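Pentafunctional AROM polypeptide (Schizosaccharomyces pombe, PDB 5SWV) carries the dehydroquinate dehydratase and shikimate dehydrogenase activities of the shikimate pathway, which together turn 3-dehydroquinate into shikimate by way of 3-dehydroshikimate. Local coordinates at residues 13-18 / 30-35; 146-149 / 153-156; 255-260 / 292-297; 272-275 / 280-283; 399-402 / 408-411. All coordinates share one frame; numbering follows the deposited sequence.

Contact 1 of 5, residues 13-18 / 30-35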
# COMPACT_ATOMS: atom_id res chain seq x y z
N THR A 13 9.70 0.60 -6.28
CA THR A 13 10.56 -0.47 -5.79
C THR A 13 9.73 -1.72 -5.60
O THR A 13 8.52 -1.64 -5.51
CB THR A 13 11.20 -0.12 -4.43
OG1 THR A 13 10.20 -0.12 -3.41
CG2 THR A 13 11.87 1.24 -4.47
N PHE A 14 10.38 -2.87 -5.56
CA PHE A 14 9.69 -4.11 -5.23
C PHE A 14 10.56 -5.05 -4.41
O PHE A 14 11.78 -5.12 -4.61
CB PHE A 14 9.15 -4.81 -6.48
CG PHE A 14 10.20 -5.43 -7.36
CD1 PHE A 14 10.64 -6.73 -7.12
CD2 PHE A 14 10.70 -4.75 -8.48
CE1 PHE A 14 11.59 -7.33 -7.95
CE2 PHE A 14 11.65 -5.34 -9.31
CZ PHE A 14 12.10 -6.63 -9.03
N LEU A 15 9.89 -5.77 -3.51
CA LEU A 15 10.53 -6.69 -2.58
C LEU A 15 10.84 -8.01 -3.27
O LEU A 15 9.98 -8.57 -3.93
CB LEU A 15 9.63 -6.96 -1.37
CG LEU A 15 10.29 -7.74 -0.23
CD1 LEU A 15 11.29 -6.85 0.51
CD2 LEU A 15 9.27 -8.30 0.73
N THR A 16 12.06 -8.51 -3.08
CA THR A 16 12.46 -9.83 -3.57
C THR A 16 12.17 -10.88 -2.49
O THR A 16 13.04 -11.24 -1.71
CB THR A 16 13.94 -9.84 -3.98
OG1 THR A 16 14.76 -9.40 -2.88
CG2 THR A 16 14.15 -8.93 -5.17
N LEU A 17 10.93 -11.37 -2.46
CA LEU A 17 10.50 -12.30 -1.42
C LEU A 17 11.02 -13.70 -1.71
O LEU A 17 10.62 -14.34 -2.68
CB LEU A 17 8.98 -12.33 -1.31
CG LEU A 17 8.42 -12.90 -0.02
CD1 LEU A 17 8.82 -12.04 1.17
CD2 LEU A 17 6.91 -12.97 -0.13
N ASN A 18 11.93 -14.17 -0.86
CA ASN A 18 12.70 -15.37 -1.13
C ASN A 18 12.77 -16.30 0.08
O ASN A 18 13.78 -16.97 0.31
CB ASN A 18 14.08 -14.98 -1.63
CG ASN A 18 14.89 -14.20 -0.60
OD1 ASN A 18 14.35 -13.64 0.35
ND2 ASN A 18 16.20 -14.16 -0.81
N ARG A 30 3.72 -7.47 7.05
CA ARG A 30 3.37 -6.06 7.06
C ARG A 30 4.58 -5.16 7.29
O ARG A 30 4.60 -4.04 6.81
CB ARG A 30 2.29 -5.79 8.10
CG ARG A 30 1.00 -6.46 7.68
CD ARG A 30 -0.05 -6.36 8.75
NE ARG A 30 -1.20 -7.21 8.44
CZ ARG A 30 -2.36 -7.18 9.09
NH1 ARG A 30 -2.58 -6.35 10.11
NH2 ARG A 30 -3.34 -8.01 8.71
N ASP A 31 5.59 -5.67 8.00
CA ASP A 31 6.86 -4.95 8.20
C ASP A 31 7.81 -5.06 7.00
O ASP A 31 8.45 -4.07 6.62
CB ASP A 31 7.55 -5.44 9.49
CG ASP A 31 6.72 -5.18 10.79
OD1 ASP A 31 5.91 -4.21 10.85
OD2 ASP A 31 6.91 -5.95 11.77
N VAL A 32 7.90 -6.24 6.39
CA VAL A 32 8.86 -6.45 5.29
C VAL A 32 8.45 -5.85 3.96
O VAL A 32 9.28 -5.75 3.08
CB VAL A 32 9.19 -7.94 5.05
CG1 VAL A 32 9.59 -8.62 6.34
CG2 VAL A 32 8.03 -8.68 4.41
N THR A 33 7.19 -5.48 3.81
CA THR A 33 6.70 -4.88 2.56
C THR A 33 6.70 -3.35 2.56
O THR A 33 6.47 -2.73 1.51
CB THR A 33 5.29 -5.38 2.18
OG1 THR A 33 4.37 -5.09 3.23
CG2 THR A 33 5.32 -6.87 1.94
N VAL A 34 6.91 -2.75 3.73
CA VAL A 34 7.13 -1.30 3.87
C VAL A 34 7.92 -0.72 2.70
O VAL A 34 8.99 -1.24 2.34
CB VAL A 34 7.86 -1.03 5.21
CG1 VAL A 34 8.69 0.24 5.20
CG2 VAL A 34 6.84 -1.01 6.36
N GLY A 35 7.37 0.33 2.09
CA GLY A 35 8.03 1.08 1.03
C GLY A 35 8.03 0.47 -0.35
O GLY A 35 8.58 1.06 -1.28

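Contact 2 of 5, residues 146-149 / 153-156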
# COMPACT_ATOMS: atom_id res chain seq x y z
N TRP A 146 29.94 -7.75 -20.62
CA TRP A 146 29.14 -7.06 -21.64
C TRP A 146 29.20 -5.58 -21.32
O TRP A 146 28.56 -5.12 -20.38
CB TRP A 146 27.69 -7.58 -21.69
CG TRP A 146 27.55 -8.99 -22.30
CD1 TRP A 146 28.57 -9.83 -22.66
CD2 TRP A 146 26.34 -9.71 -22.55
NE1 TRP A 146 28.07 -11.01 -23.14
CE2 TRP A 146 26.70 -10.97 -23.08
CE3 TRP A 146 24.99 -9.42 -22.40
CZ2 TRP A 146 25.76 -11.93 -23.46
CZ3 TRP A 146 24.04 -10.39 -22.78
CH2 TRP A 146 24.43 -11.62 -23.30
N SER A 147 29.99 -4.86 -22.11
CA SER A 147 30.11 -3.41 -21.97
C SER A 147 28.78 -2.71 -22.23
O SER A 147 28.01 -3.17 -23.08
CB SER A 147 31.17 -2.87 -22.95
OG SER A 147 31.10 -1.46 -23.13
N TRP A 148 28.51 -1.63 -21.49
CA TRP A 148 27.37 -0.73 -21.75
C TRP A 148 27.72 0.38 -22.75
O TRP A 148 26.83 0.93 -23.40
CB TRP A 148 26.90 -0.07 -20.47
CG TRP A 148 26.41 -0.99 -19.43
CD1 TRP A 148 27.01 -1.26 -18.24
CD2 TRP A 148 25.20 -1.73 -19.45
NE1 TRP A 148 26.25 -2.14 -17.52
CE2 TRP A 148 25.13 -2.45 -18.24
CE3 TRP A 148 24.17 -1.88 -20.38
CZ2 TRP A 148 24.08 -3.29 -17.93
CZ3 TRP A 148 23.11 -2.72 -20.07
CH2 TRP A 148 23.07 -3.41 -18.85
N ALA A 149 29.01 0.73 -22.84
CA ALA A 149 29.51 1.69 -23.82
C ALA A 149 29.54 1.11 -25.24
O ALA A 149 29.32 1.84 -26.19
CB ALA A 149 30.89 2.20 -23.44
N GLU A 153 25.93 -7.15 -27.41
CA GLU A 153 25.20 -8.30 -26.88
C GLU A 153 23.94 -7.88 -26.15
O GLU A 153 22.95 -8.60 -26.22
CB GLU A 153 26.07 -9.18 -25.97
CG GLU A 153 27.30 -9.77 -26.65
CD GLU A 153 28.54 -8.88 -26.50
OE1 GLU A 153 28.42 -7.64 -26.56
OE2 GLU A 153 29.66 -9.41 -26.31
N TRP A 154 23.98 -6.73 -25.47
CA TRP A 154 22.78 -6.16 -24.84
C TRP A 154 21.71 -5.81 -25.86
O TRP A 154 20.53 -6.05 -25.64
CB TRP A 154 23.09 -4.92 -24.00
CG TRP A 154 23.84 -5.19 -22.72
CD1 TRP A 154 25.10 -4.79 -22.41
CD2 TRP A 154 23.37 -5.94 -21.59
NE1 TRP A 154 25.45 -5.23 -21.16
CE2 TRP A 154 24.40 -5.95 -20.64
CE3 TRP A 154 22.17 -6.61 -21.30
CZ2 TRP A 154 24.28 -6.60 -19.40
CZ3 TRP A 154 22.05 -7.27 -20.07
CH2 TRP A 154 23.10 -7.25 -19.14
N MET A 155 22.12 -5.25 -26.99
CA MET A 155 21.16 -4.85 -28.01
C MET A 155 20.52 -6.04 -28.73
O MET A 155 19.36 -5.93 -29.14
CB MET A 155 21.79 -3.85 -29.01
CG MET A 155 22.16 -2.50 -28.40
SD MET A 155 20.78 -1.60 -27.66
CE MET A 155 20.20 -0.68 -29.09
N GLN A 156 21.22 -7.16 -28.85
CA GLN A 156 20.59 -8.41 -29.33
C GLN A 156 19.46 -8.87 -28.43
O GLN A 156 18.42 -9.29 -28.91
CB GLN A 156 21.59 -9.54 -29.42
CG GLN A 156 22.56 -9.38 -30.56
CD GLN A 156 23.65 -10.41 -30.47
OE1 GLN A 156 24.62 -10.24 -29.73
NE2 GLN A 156 23.48 -11.50 -31.20

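Contact 3 of 5, residues 255-260 / 292-297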
# COMPACT_ATOMS: atom_id res chain seq x y z
N PHE A 255 4.08 19.81 7.91
CA PHE A 255 3.43 20.62 8.92
C PHE A 255 2.05 20.09 9.33
O PHE A 255 1.49 19.23 8.68
CB PHE A 255 3.31 22.06 8.41
CG PHE A 255 4.63 22.74 8.18
CD1 PHE A 255 5.29 23.38 9.22
CD2 PHE A 255 5.23 22.71 6.93
CE1 PHE A 255 6.52 24.00 9.01
CE2 PHE A 255 6.46 23.33 6.72
CZ PHE A 255 7.10 23.98 7.76
N LEU A 256 1.55 20.60 10.44
CA LEU A 256 0.17 20.40 10.88
C LEU A 256 -0.44 21.78 11.11
O LEU A 256 0.11 22.56 11.87
CB LEU A 256 0.12 19.59 12.17
CG LEU A 256 -1.26 19.35 12.80
CD1 LEU A 256 -2.19 18.60 11.85
CD2 LEU A 256 -1.15 18.61 14.13
N PHE A 257 -1.55 22.08 10.45
CA PHE A 257 -2.27 23.31 10.66
C PHE A 257 -3.51 23.03 11.49
O PHE A 257 -4.14 21.98 11.34
CB PHE A 257 -2.70 23.90 9.34
CG PHE A 257 -1.58 24.12 8.36
CD1 PHE A 257 -0.35 24.64 8.76
CD2 PHE A 257 -1.79 23.86 7.00
CE1 PHE A 257 0.65 24.86 7.82
CE2 PHE A 257 -0.79 24.09 6.07
CZ PHE A 257 0.43 24.58 6.48
N GLY A 258 -3.88 23.99 12.34
CA GLY A 258 -5.06 23.88 13.20
C GLY A 258 -4.85 24.61 14.51
O GLY A 258 -3.83 25.28 14.69
N LYS A 259 -5.82 24.48 15.42
CA LYS A 259 -5.80 25.16 16.71
C LYS A 259 -6.89 24.63 17.64
O LYS A 259 -8.06 24.68 17.28
CB LYS A 259 -6.01 26.66 16.51
CG LYS A 259 -5.66 27.52 17.72
CD LYS A 259 -6.10 28.96 17.50
CE LYS A 259 -6.03 29.81 18.77
NZ LYS A 259 -4.63 30.26 19.00
N PRO A 260 -6.53 24.11 18.83
CA PRO A 260 -5.19 23.88 19.39
C PRO A 260 -4.53 22.61 18.84
O PRO A 260 -5.20 21.61 18.61
CB PRO A 260 -5.47 23.73 20.89
CG PRO A 260 -6.86 23.18 20.96
CD PRO A 260 -7.61 23.74 19.78
N ASP A 292 -5.32 32.14 7.12
CA ASP A 292 -4.61 32.85 6.04
C ASP A 292 -3.13 32.92 6.26
O ASP A 292 -2.37 33.09 5.31
CB ASP A 292 -5.18 34.24 5.86
CG ASP A 292 -6.61 34.19 5.41
OD1 ASP A 292 -6.81 33.90 4.21
OD2 ASP A 292 -7.51 34.38 6.27
N GLU A 293 -2.73 32.76 7.52
CA GLU A 293 -1.33 32.73 7.91
C GLU A 293 -0.58 31.48 7.43
O GLU A 293 0.65 31.48 7.44
CB GLU A 293 -1.21 32.87 9.44
CG GLU A 293 -1.64 34.23 9.98
CD GLU A 293 -1.85 34.23 11.49
OE1 GLU A 293 -0.92 34.62 12.22
OE2 GLU A 293 -2.94 33.85 11.96
N VAL A 294 -1.29 30.43 6.99
CA VAL A 294 -0.63 29.21 6.48
C VAL A 294 -0.18 29.34 5.02
O VAL A 294 0.56 28.49 4.54
CB VAL A 294 -1.50 27.93 6.64
CG1 VAL A 294 -2.18 27.87 8.02
CG2 VAL A 294 -2.52 27.78 5.52
N GLN A 295 -0.63 30.37 4.33
CA GLN A 295 -0.32 30.54 2.91
C GLN A 295 1.18 30.70 2.60
O GLN A 295 1.65 30.22 1.57
CB GLN A 295 -1.09 31.72 2.33
CG GLN A 295 -1.10 31.74 0.81
CD GLN A 295 -2.02 32.80 0.24
OE1 GLN A 295 -2.34 33.80 0.90
NE2 GLN A 295 -2.44 32.60 -1.00
N LYS A 296 1.91 31.38 3.49
CA LYS A 296 3.36 31.58 3.32
C LYS A 296 4.18 30.30 3.58
O LYS A 296 5.33 30.18 3.12
CB LYS A 296 3.86 32.73 4.22
CG LYS A 296 3.96 32.38 5.69
CD LYS A 296 3.61 33.56 6.59
CE LYS A 296 3.64 33.16 8.07
NZ LYS A 296 2.52 33.76 8.84
N VAL A 297 3.59 29.37 4.34
CA VAL A 297 4.16 28.04 4.58
C VAL A 297 4.02 27.18 3.33
O VAL A 297 4.95 26.46 2.94
CB VAL A 297 3.47 27.32 5.76
CG1 VAL A 297 4.03 25.92 5.97
CG2 VAL A 297 3.60 28.16 7.03

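Contact 4 of 5, residues 272-275 / 280-283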
# COMPACT_ATOMS: atom_id res chain seq x y z
N THR A 272 8.82 9.43 13.34
CA THR A 272 9.11 8.01 13.40
C THR A 272 9.10 7.39 12.02
O THR A 272 10.00 6.64 11.69
CB THR A 272 8.12 7.26 14.31
OG1 THR A 272 8.14 7.87 15.60
CG2 THR A 272 8.48 5.81 14.45
N ALA A 273 8.13 7.72 11.18
CA ALA A 273 8.09 7.15 9.83
C ALA A 273 9.35 7.47 9.00
O ALA A 273 9.87 6.59 8.31
CB ALA A 273 6.84 7.60 9.10
N TYR A 274 9.84 8.72 9.09
CA TYR A 274 11.05 9.12 8.36
C TYR A 274 12.26 8.29 8.78
O TYR A 274 13.05 7.83 7.96
CB TYR A 274 11.40 10.60 8.59
CG TYR A 274 10.27 11.59 8.33
CD1 TYR A 274 9.43 11.45 7.24
CD2 TYR A 274 10.07 12.67 9.19
CE1 TYR A 274 8.39 12.34 7.02
CE2 TYR A 274 9.05 13.56 8.97
CZ TYR A 274 8.21 13.39 7.88
OH TYR A 274 7.20 14.29 7.64
N GLU A 275 12.36 8.10 10.09
CA GLU A 275 13.46 7.38 10.72
C GLU A 275 13.49 5.93 10.30
O GLU A 275 14.54 5.41 10.00
CB GLU A 275 13.31 7.47 12.22
CG GLU A 275 14.56 7.14 13.00
CD GLU A 275 14.26 6.71 14.44
OE1 GLU A 275 13.14 6.96 14.96
OE2 GLU A 275 15.18 6.10 15.05
N PRO A 280 14.96 12.18 5.25
CA PRO A 280 15.57 13.29 5.98
C PRO A 280 14.59 14.40 6.34
O PRO A 280 15.02 15.53 6.53
CB PRO A 280 16.54 13.83 4.95
CG PRO A 280 15.76 13.72 3.67
CD PRO A 280 14.84 12.51 3.82
N HIS A 281 13.30 14.10 6.42
CA HIS A 281 12.29 15.16 6.48
C HIS A 281 12.09 15.61 7.92
O HIS A 281 12.59 14.99 8.86
CB HIS A 281 10.97 14.67 5.85
CG HIS A 281 11.10 14.17 4.43
ND1 HIS A 281 11.80 14.82 3.45
CD2 HIS A 281 10.57 13.07 3.83
CE1 HIS A 281 11.72 14.16 2.31
NE2 HIS A 281 10.97 13.09 2.51
N THR A 282 11.37 16.72 8.10
CA THR A 282 10.89 17.13 9.42
C THR A 282 9.38 17.34 9.37
O THR A 282 8.84 17.63 8.31
CB THR A 282 11.55 18.43 9.88
OG1 THR A 282 11.39 19.43 8.88
CG2 THR A 282 13.02 18.20 10.14
N TYR A 283 8.71 17.19 10.52
CA TYR A 283 7.26 17.49 10.66
C TYR A 283 7.03 18.32 11.92
O TYR A 283 7.46 17.95 13.00
CB TYR A 283 6.47 16.19 10.74
CG TYR A 283 4.92 16.26 10.64
CD1 TYR A 283 4.14 16.78 11.67
CD2 TYR A 283 4.26 15.72 9.55
CE1 TYR A 283 2.75 16.80 11.59
CE2 TYR A 283 2.87 15.72 9.46
CZ TYR A 283 2.12 16.26 10.47
OH TYR A 283 0.76 16.25 10.36

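Contact 5 of 5, residues 399-402 / 408-411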
# COMPACT_ATOMS: atom_id res chain seq x y z
N ILE A 399 -25.92 -1.78 5.25
CA ILE A 399 -25.28 -0.88 6.18
C ILE A 399 -26.37 -0.32 7.10
O ILE A 399 -27.10 0.61 6.71
CB ILE A 399 -24.55 0.26 5.42
CG1 ILE A 399 -23.56 -0.32 4.40
CG2 ILE A 399 -23.79 1.15 6.38
CD1 ILE A 399 -23.07 0.67 3.36
N TYR A 400 -26.50 -0.89 8.30
CA TYR A 400 -27.47 -0.42 9.29
C TYR A 400 -26.99 0.86 9.96
O TYR A 400 -25.79 1.00 10.24
CB TYR A 400 -27.82 -1.53 10.31
CG TYR A 400 -28.65 -2.62 9.68
CD1 TYR A 400 -28.04 -3.70 9.03
CD2 TYR A 400 -30.04 -2.54 9.65
CE1 TYR A 400 -28.80 -4.69 8.40
CE2 TYR A 400 -30.80 -3.52 9.04
CZ TYR A 400 -30.18 -4.60 8.41
OH TYR A 400 -30.93 -5.58 7.78
N LEU A 401 -27.92 1.78 10.19
CA LEU A 401 -27.60 3.10 10.72
C LEU A 401 -28.47 3.44 11.92
O LEU A 401 -29.69 3.46 11.81
CB LEU A 401 -27.78 4.14 9.63
CG LEU A 401 -27.49 5.60 9.99
CD1 LEU A 401 -26.07 5.80 10.52
CD2 LEU A 401 -27.71 6.49 8.78
N LEU A 402 -27.84 3.73 13.05
CA LEU A 402 -28.53 3.83 14.33
C LEU A 402 -28.23 5.14 15.03
O LEU A 402 -27.05 5.49 15.21
CB LEU A 402 -28.13 2.67 15.22
CG LEU A 402 -28.70 2.66 16.64
CD1 LEU A 402 -30.23 2.61 16.67
CD2 LEU A 402 -28.11 1.49 17.42
N ASN A 408 -31.66 12.71 12.32
CA ASN A 408 -30.21 12.55 12.28
C ASN A 408 -29.79 11.54 11.22
O ASN A 408 -28.97 11.85 10.36
CB ASN A 408 -29.66 12.14 13.66
CG ASN A 408 -29.36 13.34 14.56
OD1 ASN A 408 -28.60 14.23 14.20
ND2 ASN A 408 -29.94 13.34 15.76
N SER A 409 -30.36 10.33 11.27
CA SER A 409 -30.02 9.27 10.32
C SER A 409 -30.38 9.66 8.89
O SER A 409 -29.63 9.36 7.96
CB SER A 409 -30.73 7.97 10.67
OG SER A 409 -30.44 7.55 11.99
N TYR A 410 -31.52 10.32 8.72
CA TYR A 410 -31.95 10.79 7.41
C TYR A 410 -31.00 11.82 6.80
O TYR A 410 -30.73 11.78 5.62
CB TYR A 410 -33.39 11.34 7.44
CG TYR A 410 -34.45 10.26 7.29
CD1 TYR A 410 -34.46 9.45 6.15
CD2 TYR A 410 -35.43 10.04 8.27
CE1 TYR A 410 -35.40 8.45 5.99
CE2 TYR A 410 -36.38 9.04 8.12
CZ TYR A 410 -36.35 8.25 6.97
OH TYR A 410 -37.26 7.25 6.77
N ARG A 411 -30.49 12.73 7.60
CA ARG A 411 -29.55 13.72 7.10
C ARG A 411 -28.30 13.05 6.47
O ARG A 411 -27.80 13.44 5.39
CB ARG A 411 -29.13 14.65 8.24
CG ARG A 411 -28.33 15.86 7.78
CD ARG A 411 -27.17 16.16 8.70
NE ARG A 411 -27.69 16.51 10.01
CZ ARG A 411 -27.46 15.88 11.16
NH1 ARG A 411 -26.65 14.81 11.24
NH2 ARG A 411 -28.04 16.34 12.27

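Contact 1 of 5, residues 13-18 / 30-35
Strand 13-17 and the chain leaving helix 29-32 run in opposite directions past each other, with the CA atoms of Leu15 and Thr33 6.7 Å apart and those of Thr13 and Gly35 7.4 Å apart. This is the start of the TIM barrel expected of a type I dehydroquinase: the strand is the first of the parallel set, and the chain returns through segment 30-35 to build the neighbouring strand 38-42. Side chains alternate along the strand. Phe14 is turned from the returning chain, whereas Thr13 and Leu15 point at it.

Leu15 supplies most of the apolar contact. Its CG stands anti to the backbone N (chi1 -171°), which extends the two methyls across to Val32. CD1 comes down on the carbonyl oxygen of Val32, at 3.4 Å from Leu15 CD1 to Val32 O, while the other methyl meets a valine branch, with Leu15 CD2 3.9 Å from Val32 CG2. Branched aliphatic residues suit this buried layer between strand and helix because they offer methyls in several directions and no polar group to satisfy. Thr33, at the edge of the layer, turns its methyl to Leu15 and hands its hydroxyl to Leu29 O in the preceding turn.

At the other end the backbone of Gly35 has a positive phi of 78°, a conformation that glycine adopts readily, and its N is bonded to Thr519 OG1. Thr13 is tied by its N to Asp37 OD2, and its hydroxyl OG1 comes within 2.9 Å of Gly35 O.

Contact 2 of 5, residues 146-149 / 153-156
An aromatic cluster of Trp146, Trp148 and Trp154 joins the loop that follows strand 134-140 of the dehydroquinase TIM barrel to the first turn of helix 152-162. Trp154 is its centre, with a loop tryptophan against each face. On one side Trp148 lies almost parallel in an offset stack, the centroid of its six-membered ring 3.8 Å from that of the Trp154 five-membered ring. On the opposite side Trp146 comes edge-on: the six-membered rings of Trp146 and Trp154 have centroids 5.3 Å apart and planes at 88°.

The indole N-H has work as well. Trp154 NE1 donates to Trp146 O at 3.2 Å with an angle of 158°, the acceptor lying close to the indole plane although the donor sits well above the carbonyl plane.

Trp146 in turn is covered on a face by Glu153. Glu153 CB sits 3.5 Å from the centroid of the Trp146 six-membered ring, a CH-pi contact over the centre, and a bend at chi2 (92°) carries the carboxylate back across the pyrrole side, roughly stacked on it. Trp148 NE1 bonds to Asn202 OD1, and the Trp146 ring also meets that of Trp139.

Large flat rings suit a loop that lacks regular backbone pairing: stacking and T-shaped contacts supply the area, and the N-H bond to Trp146 O, together with the rings on both faces, probably limits how Trp154 can rotate.

Contact 3 of 5, residues 255-260 / 292-297
Phe255 and Phe257, two apart on the strand and so on one side of it, both hold CG beside the backbone N (chi1 -63° and -55°), leaning their rings toward Val294 and Val297. Val297 answers with CG1 anti to its own N (chi1 178°), and this single methyl reaches both rings. It lies over a face of Phe255, at 3.6 Å from Val297 CG1 to Phe255 CD2, and at the edge of Phe257, with Val297 CG1 3.9 Å from Phe257 CZ. Val294 takes the face of Phe257: its CB is 3.8 Å from the ring centroid, nearly on the normal, and its CG1 is spread toward Phe257 CD1.

The interface is wholly apolar. Flat rings give a broad floor and compact valines settle on it, whereas Gln295 and Lys296, between the two valines, are exposed. Ala306 of the neighbouring strand 303-308 touches both phenylalanines.

Strand 253-257 runs between its parallel neighbours 282-285 and 303-308, and helix 295-298 belongs to the connection from one of these to the other. Packing such a connection across the strand in between is typical of the parallel alpha/beta part of a shikimate dehydrogenase substrate-binding domain.

Contact 4 of 5, residues 272-275 / 280-283
Tyr274 of helix 266-277 turns its ring face to His281 and its hydroxyl end to Tyr283, and the torsions of the two tyrosines decide which surface each presents. In Tyr274 the ring is carried beside the backbone N (chi1 -52°), swinging down from the helix onto the chain that enters strand 282-285. His281 meets it with the methylene first: CB lies 3.6 Å from the Tyr274 ring centroid, nearly on the normal. The imidazole edge faces the phenol in an offset edge-to-face pair, centroids 5.4 Å apart and planes at 86°, with His281 CD2 3.9 Å from Tyr274 CE1. Beyond the methylene, the rim atom Tyr274 CD2 is 3.4 Å from His281 O.

In Tyr283 CG is anti to N (chi1 -170°), and only the far end of the ring leads away; Tyr283 CB (3.7 Å) and the near ring edge at CD2 (3.8 Å) both meet Tyr274 OH. The ring stacks on that of His270, and its OH bonds to Asn307 OD1. His281 has an edge-to-face partner in Phe254 on strand 253-257, and Phe512 of helix 500-516 touches Tyr274.

Helix and strand are successive elements of a beta-alpha-beta crossover. His281, in the chain leading into the strand, makes the CH-pi contact; Tyr283 packs on the Tyr274 hydroxyl. Such contacts are weak singly and depend on close fit, which suits a broad tyrosine ring.

Contact 5 of 5, residues 399-402 / 408-411
Van der Waals packing here comes down to Leu401 against Ser409. A trans chi1 (-180°) reaches the Leu401 side chain out from the strand to the helix. One methyl does the touching, against a side-chain carbon and a backbone oxygen: Leu401 CD2 is 3.9 Å from Ser409 CB and 3.5 Å from Ser409 O. A small residue suits this helix face, since the CA atoms of Leu401 and Ser409 are only 6.6 Å apart and the strand can supply the bulk. Ser409 also touches Ile424 of strand 422-426. Leu402, next along the strand, points to the other side of the sheet and packs on Leu376 and Ile425.

Strand 398-403, helix 406-413 and strand 422-426 form a beta-alpha-beta unit of a parallel sheet whose strand order, 3-2-1-4-5-6, is that of a Rossmann fold. It is probably the nucleotide-binding domain of the shikimate dehydrogenase.

Polar bonding lies around this packing. The buried hydroxyl Ser409 OG is satisfied by Asn403 ND2 just beyond the strand segment. On the outer side of the helix Arg411 folds back along its own turn, and Arg411 NH2 donates to Asn408 OD1 at 2.9 Å with a bent angle of 139°, the oxygen tilted out of the guanidinium plane.

How the contacts relate
Contacts 1 and 2 both belong to the dehydroquinase barrel, yet contact 1 is buried and aliphatic at its first strand, while contact 2 is a partly buried tryptophan cluster between a peripheral loop and helix 152-162, about 31 Å away between centres. Contacts 3 and 4 share one sheet through neighbouring strands 253-257 and 282-285; contact 4 is nested in the loop that contact 3 closes, and Tyr283 OH packs 3.5 Å from Phe255 O. Both set aliphatic carbons over aromatic faces, but contact 4 also includes a histidine. Contact 5 is buried in a separate parallel sheet, about 65 Å from contact 2 between centres, and relies on one leucine against one serine.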